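Local atomic coordinates of citrate lyase subunit beta-like protein (Mycobacterium tuberculosis H37Rv, PDB entry 6ARB), a protein that is a magnesium-dependent, lyase-type enzyme of the HpcH/HpaI aldolase family that works as a homotrimer and may play a role in fatty acid biosynthesis. Residues A[14-19]-A[224-229]; A[237-242]-A[270-275]. All coordinates share one frame; numbering follows the deposited sequence.

The two contacts lie in series along the chain, on the same side of its centre and with their own centres about 19 Å apart. Contact 1 sits in the TIM barrel, where the approach to the first strand, 17-22, meets segment 224-229, on helix 221-228, which follows the last strand, 213-216. The next helix, 233-246, leaves the barrel and pairs with helix 262-276 in contact 2. Arg274 and Tyr229 link the two contacts, with Arg274 CD 3.3 Å from Tyr229 O. The chain thus first closes its barrel and then builds a C-terminal helical extension, which also reaches a second subunit of the trimer.

Contact 1: residues A[14-19]-A[224-229]; sequences AGPGWL and VVRKAY
At the seam of the TIM barrel, where strand 17-22 lies beside the last strand, 213-216, the turn leading into the first strand packs Pro16 against Tyr229 in segment 224-229. The proline ring lies over one face of the phenol ring: CB of Pro16 is 3.6 Å from the Tyr229 ring centroid and only 11° off the ring normal, a nearly vertical CH-pi contact. CG of Pro16 leans toward the root of the same ring, 3.8 Å from CG of Tyr229, and the two side chains run past each other in opposite directions. The hydroxyl of Tyr229 is tied to Thr214 on strand 213-216, which holds the far end of the ring while the proline packs on its face.

One helical turn earlier, Val225 packs against the backbone of Pro16 and Gly17. Its CG1 stands anti to the backbone N (chi1 167°) and thereby faces the strand, 3.7 Å from Pro16 O and 4.1 Å from Gly17 CA. In this eight-stranded parallel barrel the helix after the final strand thus packs on the start of the first, where the first and last strands of the barrel lie side by side. Arg226 runs along the exposed side, its CG 4.5 Å from CG of Pro16, and carries its guanidinium on to a salt bridge with Asp37, which also accepts a hydrogen bond from Gly17 N. On the strand itself, Trp18 points away from the helix and sends NE1 back to Gly15 O of the preceding loop at 3.2 Å, a bent bond (136° at the hydrogen) with the oxygen close to the indole plane.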
loop_
_atom_site.group_PDB
_atom_site.type_symbol
_atom_site.label_atom_id
_atom_site.label_comp_id
_atom_site.label_asym_id
_atom_site.label_seq_id
_atom_site.Cartn_x
_atom_site.Cartn_y
_atom_site.Cartn_z
ATOM N N ALA A 14 -7.878 6.090 27.656
ATOM C CA ALA A 14 -9.295 5.771 27.569
ATOM C C ALA A 14 -9.459 4.515 26.724
ATOM O O ALA A 14 -8.586 4.181 25.922
ATOM C CB ALA A 14 -10.073 6.929 26.978
ATOM N N GLY A 15 -10.567 3.815 26.918
ATOM C CA GLY A 15 -10.829 2.585 26.191
ATOM C C GLY A 15 -10.871 2.812 24.688
ATOM O O GLY A 15 -10.691 3.935 24.221
ATOM N N PRO A 16 -11.104 1.738 23.918
ATOM C CA PRO A 16 -11.063 1.763 22.452
ATOM C C PRO A 16 -12.397 2.160 21.820
ATOM O O PRO A 16 -12.451 2.335 20.607
ATOM C CB PRO A 16 -10.764 0.304 22.103
ATOM C CG PRO A 16 -11.476 -0.459 23.188
ATOM C CD PRO A 16 -11.329 0.377 24.440
ATOM N N GLY A 17 -13.454 2.273 22.620
ATOM C CA GLY A 17 -14.775 2.543 22.078
ATOM C C GLY A 17 -15.128 4.013 22.057
ATOM O O GLY A 17 -15.641 4.551 23.042
ATOM N N TRP A 18 -14.855 4.666 20.931
ATOM C CA TRP A 18 -15.194 6.077 20.755
ATOM C C TRP A 18 -16.463 6.208 19.911
ATOM O O TRP A 18 -16.691 5.416 18.987
ATOM C CB TRP A 18 -14.053 6.823 20.078
ATOM C CG TRP A 18 -12.813 6.936 20.904
ATOM C CD1 TRP A 18 -12.399 6.101 21.900
ATOM C CD2 TRP A 18 -11.822 7.965 20.802
ATOM N NE1 TRP A 18 -11.199 6.546 22.424
ATOM C CE2 TRP A 18 -10.828 7.689 21.762
ATOM C CE3 TRP A 18 -11.675 9.090 19.984
ATOM C CZ2 TRP A 18 -9.708 8.504 21.931
ATOM C CZ3 TRP A 18 -10.559 9.899 20.152
ATOM C CH2 TRP A 18 -9.591 9.598 21.113
ATOM N N LEU A 19 -17.282 7.209 20.225
ATOM C CA LEU A 19 -18.594 7.337 19.599
ATOM C C LEU A 19 -18.858 8.737 19.084
ATOM O O LEU A 19 -18.780 9.698 19.842
ATOM C CB LEU A 19 -19.691 6.945 20.590
ATOM C CG LEU A 19 -21.169 7.125 20.224
ATOM C CD1 LEU A 19 -21.543 6.333 18.967
ATOM C CD2 LEU A 19 -22.018 6.671 21.403
ATOM N N VAL A 224 -19.457 -4.160 21.333
ATOM C CA VAL A 224 -18.799 -5.007 20.345
ATOM C C VAL A 224 -17.306 -4.665 20.234
ATOM O O VAL A 224 -16.449 -5.550 20.187
ATOM C CB VAL A 224 -19.458 -4.854 18.953
ATOM C CG1 VAL A 224 -18.721 -5.689 17.916
ATOM C CG2 VAL A 224 -20.933 -5.255 19.012
ATOM N N VAL A 225 -17.007 -3.373 20.210
ATOM C CA VAL A 225 -15.635 -2.913 20.060
ATOM C C VAL A 225 -14.786 -3.230 21.289
ATOM O O VAL A 225 -13.655 -3.696 21.157
ATOM C CB VAL A 225 -15.577 -1.407 19.736
ATOM C CG1 VAL A 225 -14.154 -0.870 19.884
ATOM C CG2 VAL A 225 -16.093 -1.173 18.325
ATOM N N ARG A 226 -15.335 -3.000 22.480
ATOM C CA ARG A 226 -14.601 -3.275 23.715
ATOM C C ARG A 226 -14.272 -4.765 23.824
ATOM O O ARG A 226 -13.162 -5.147 24.191
ATOM C CB ARG A 226 -15.392 -2.796 24.943
ATOM C CG ARG A 226 -15.459 -1.271 25.102
ATOM C CD ARG A 226 -16.364 -0.869 26.267
ATOM N NE ARG A 226 -16.293 0.566 26.540
ATOM C CZ ARG A 226 -17.242 1.261 27.167
ATOM N NH1 ARG A 226 -17.087 2.566 27.364
ATOM N NH2 ARG A 226 -18.350 0.660 27.586
ATOM N N LYS A 227 -15.245 -5.600 23.480
ATOM C CA LYS A 227 -15.060 -7.041 23.468
ATOM C C LYS A 227 -14.011 -7.450 22.442
ATOM O O LYS A 227 -13.162 -8.289 22.722
ATOM C CB LYS A 227 -16.392 -7.734 23.168
ATOM C CG LYS A 227 -16.328 -9.257 23.166
ATOM C CD LYS A 227 -17.721 -9.892 23.230
ATOM C CE LYS A 227 -18.232 -10.342 21.855
ATOM N NZ LYS A 227 -18.843 -9.243 21.041
ATOM N N ALA A 228 -14.065 -6.850 21.254
ATOM C CA ALA A 228 -13.124 -7.199 20.186
ATOM C C ALA A 228 -11.677 -6.854 20.538
ATOM O O ALA A 228 -10.748 -7.508 20.065
ATOM C CB ALA A 228 -13.528 -6.535 18.881
ATOM N N TYR A 229 -11.486 -5.831 21.368
ATOM C CA TYR A 229 -10.141 -5.397 21.737
ATOM C C TYR A 229 -9.582 -6.249 22.892
ATOM O O TYR A 229 -8.432 -6.105 23.282
ATOM C CB TYR A 229 -10.108 -3.888 22.063
ATOM C CG TYR A 229 -9.887 -2.987 20.844
ATOM C CD1 TYR A 229 -10.892 -2.798 19.896
ATOM C CD2 TYR A 229 -8.675 -2.322 20.649
ATOM C CE1 TYR A 229 -10.689 -1.978 18.772
ATOM C CE2 TYR A 229 -8.464 -1.494 19.522
ATOM C CZ TYR A 229 -9.482 -1.324 18.604
ATOM O OH TYR A 229 -9.295 -0.531 17.499
#

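Contact 2: residues A[237-242]-A[270-275]; sequences AWARRV and TMLRRA
Met271 lays the end of its side chain against the six-membered ring of Trp238, crossing the indole at about a right angle. SD of Met271 lies in the ring plane at its edge, 5.1 Å from the centroid and 82° off the normal, which makes this an edge-on Met-aromatic contact. The terminal methyl approaches obliquely, with CE of Met271 3.8 Å from CZ3 of Trp238. Two torsions allow the meeting: the indole swings out with CG anti to the backbone N (chi1 169°), while Met271 is fully extended beyond CG and spans the gap between the helices. Val242, one turn on, places CG1 over one face of the same indole, toward its border.

Ala239 occupies the middle of the interface. Its small methyl touches both neighbours, with CB 4.0 Å from SD of Met271 and 4.0 Å from CD1 of Leu272. The second branch of Leu272 turns to the outer flank, where CD2 is 4.0 Å from the aliphatic CG of Arg240. Helices 233-246 and 262-276 come together here in a steeply crossed pair, nearer perpendicular than antiparallel, their local axes 9.5 Å apart at an angle of 125°. Leu236 and Leu243 extend the apolar layer around Leu272, and on another side Met271 packs on Ser154 of the second subunit. Joined by methyl, methylene, thioether and aromatic groups, the two segments depend on complementary shape and the exclusion of water, with the polarisable sulfur probably adding a modest attraction at the indole edge.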
loop_
_atom_site.group_PDB
_atom_site.type_symbol
_atom_site.label_atom_id
_atom_site.label_comp_id
_atom_site.label_asym_id
_atom_site.label_seq_id
_atom_site.Cartn_x
_atom_site.Cartn_y
_atom_site.Cartn_z
ATOM N N ALA A 237 -4.610 -18.040 26.155
ATOM C CA ALA A 237 -4.036 -19.327 26.542
ATOM C C ALA A 237 -2.614 -19.472 25.986
ATOM O O ALA A 237 -1.673 -19.814 26.710
ATOM C CB ALA A 237 -4.926 -20.467 26.042
ATOM N N TRP A 238 -2.469 -19.211 24.690
ATOM C CA TRP A 238 -1.154 -19.257 24.052
ATOM C C TRP A 238 -0.142 -18.261 24.644
ATOM O O TRP A 238 1.008 -18.617 24.897
ATOM C CB TRP A 238 -1.272 -19.031 22.548
ATOM C CG TRP A 238 0.058 -18.808 21.915
ATOM C CD1 TRP A 238 0.944 -19.763 21.504
ATOM C CD2 TRP A 238 0.678 -17.542 21.656
ATOM N NE1 TRP A 238 2.074 -19.164 20.980
ATOM C CE2 TRP A 238 1.936 -17.804 21.071
ATOM C CE3 TRP A 238 0.292 -16.213 21.863
ATOM C CZ2 TRP A 238 2.808 -16.782 20.677
ATOM C CZ3 TRP A 238 1.161 -15.196 21.475
ATOM C CH2 TRP A 238 2.403 -15.488 20.891
ATOM N N ALA A 239 -0.568 -17.017 24.838
ATOM C CA ALA A 239 0.290 -15.994 25.435
ATOM C C ALA A 239 0.838 -16.427 26.803
ATOM O O ALA A 239 2.027 -16.269 27.085
ATOM C CB ALA A 239 -0.461 -14.675 25.545
ATOM N N ARG A 240 -0.026 -16.987 27.647
ATOM C CA ARG A 240 0.409 -17.526 28.935
ATOM C C ARG A 240 1.438 -18.632 28.755
ATOM O O ARG A 240 2.474 -18.624 29.406
ATOM C CB ARG A 240 -0.784 -18.067 29.738
ATOM C CG ARG A 240 -1.800 -17.007 30.118
ATOM C CD ARG A 240 -2.941 -17.544 30.979
ATOM N NE ARG A 240 -3.923 -16.481 31.182
ATOM C CZ ARG A 240 -5.087 -16.399 30.545
ATOM N NH1 ARG A 240 -5.448 -17.346 29.688
ATOM N NH2 ARG A 240 -5.900 -15.376 30.779
ATOM N N ARG A 241 1.152 -19.581 27.867
ATOM C CA ARG A 241 2.057 -20.704 27.627
ATOM C C ARG A 241 3.446 -20.240 27.176
ATOM O O ARG A 241 4.462 -20.592 27.781
ATOM C CB ARG A 241 1.460 -21.690 26.599
ATOM C CG ARG A 241 0.235 -22.475 27.104
ATOM C CD ARG A 241 0.001 -23.779 26.328
ATOM N NE ARG A 241 -0.041 -23.586 24.879
ATOM C CZ ARG A 241 -1.086 -23.101 24.209
ATOM N NH1 ARG A 241 -2.186 -22.740 24.859
ATOM N NH2 ARG A 241 -1.026 -22.960 22.891
ATOM N N VAL A 242 3.477 -19.442 26.116
ATOM C CA VAL A 242 4.732 -19.049 25.482
ATOM C C VAL A 242 5.601 -18.178 26.388
ATOM O O VAL A 242 6.831 -18.261 26.347
ATOM C CB VAL A 242 4.483 -18.313 24.137
ATOM C CG1 VAL A 242 3.924 -16.908 24.368
ATOM C CG2 VAL A 242 5.757 -18.254 23.328
ATOM N N THR A 270 1.514 -8.136 25.051
ATOM C CA THR A 270 0.544 -7.137 24.656
ATOM C C THR A 270 -0.867 -7.686 24.788
ATOM O O THR A 270 -1.767 -6.965 25.200
ATOM C CB THR A 270 0.817 -6.597 23.241
ATOM O OG1 THR A 270 1.951 -5.727 23.301
ATOM C CG2 THR A 270 -0.377 -5.809 22.726
ATOM N N MET A 271 -1.046 -8.963 24.449
ATOM C CA MET A 271 -2.345 -9.605 24.598
ATOM C C MET A 271 -2.754 -9.615 26.067
ATOM O O MET A 271 -3.904 -9.331 26.408
ATOM C CB MET A 271 -2.303 -11.044 24.078
ATOM C CG MET A 271 -2.194 -11.206 22.561
ATOM S SD MET A 271 -2.048 -12.990 22.260
ATOM C CE MET A 271 -1.791 -13.032 20.484
ATOM N N LEU A 272 -1.812 -9.935 26.943
ATOM C CA LEU A 272 -2.132 -10.029 28.371
ATOM C C LEU A 272 -2.349 -8.650 28.992
ATOM O O LEU A 272 -3.195 -8.478 29.864
ATOM C CB LEU A 272 -1.045 -10.789 29.131
ATOM C CG LEU A 272 -1.010 -12.284 28.801
ATOM C CD1 LEU A 272 0.355 -12.879 29.072
ATOM C CD2 LEU A 272 -2.124 -13.052 29.551
ATOM N N ARG A 273 -1.571 -7.670 28.550
ATOM C CA ARG A 273 -1.832 -6.291 28.946
ATOM C C ARG A 273 -3.268 -5.902 28.575
ATOM O O ARG A 273 -3.983 -5.312 29.381
ATOM C CB ARG A 273 -0.822 -5.349 28.285
ATOM C CG ARG A 273 -1.217 -3.883 28.331
ATOM C CD ARG A 273 0.009 -2.986 28.122
ATOM N NE ARG A 273 0.747 -3.303 26.895
ATOM C CZ ARG A 273 1.826 -4.086 26.844
ATOM N NH1 ARG A 273 2.301 -4.639 27.953
ATOM N NH2 ARG A 273 2.433 -4.314 25.683
ATOM N N ARG A 274 -3.699 -6.247 27.361
ATOM C CA ARG A 274 -5.057 -5.909 26.931
ATOM C C ARG A 274 -6.125 -6.583 27.786
ATOM O O ARG A 274 -7.151 -5.980 28.097
ATOM C CB ARG A 274 -5.282 -6.219 25.447
ATOM C CG ARG A 274 -4.614 -5.233 24.485
ATOM C CD ARG A 274 -5.291 -5.281 23.119
ATOM N NE ARG A 274 -4.350 -5.045 22.029
ATOM C CZ ARG A 274 -3.940 -5.984 21.180
ATOM N NH1 ARG A 274 -4.400 -7.227 21.287
ATOM N NH2 ARG A 274 -3.073 -5.676 20.221
ATOM N N ALA A 275 -5.878 -7.832 28.166
ATOM C CA ALA A 275 -6.832 -8.566 28.987
ATOM C C ALA A 275 -6.892 -7.940 30.372
ATOM O O ALA A 275 -7.942 -7.936 31.006
ATOM C CB ALA A 275 -6.448 -10.031 29.085
#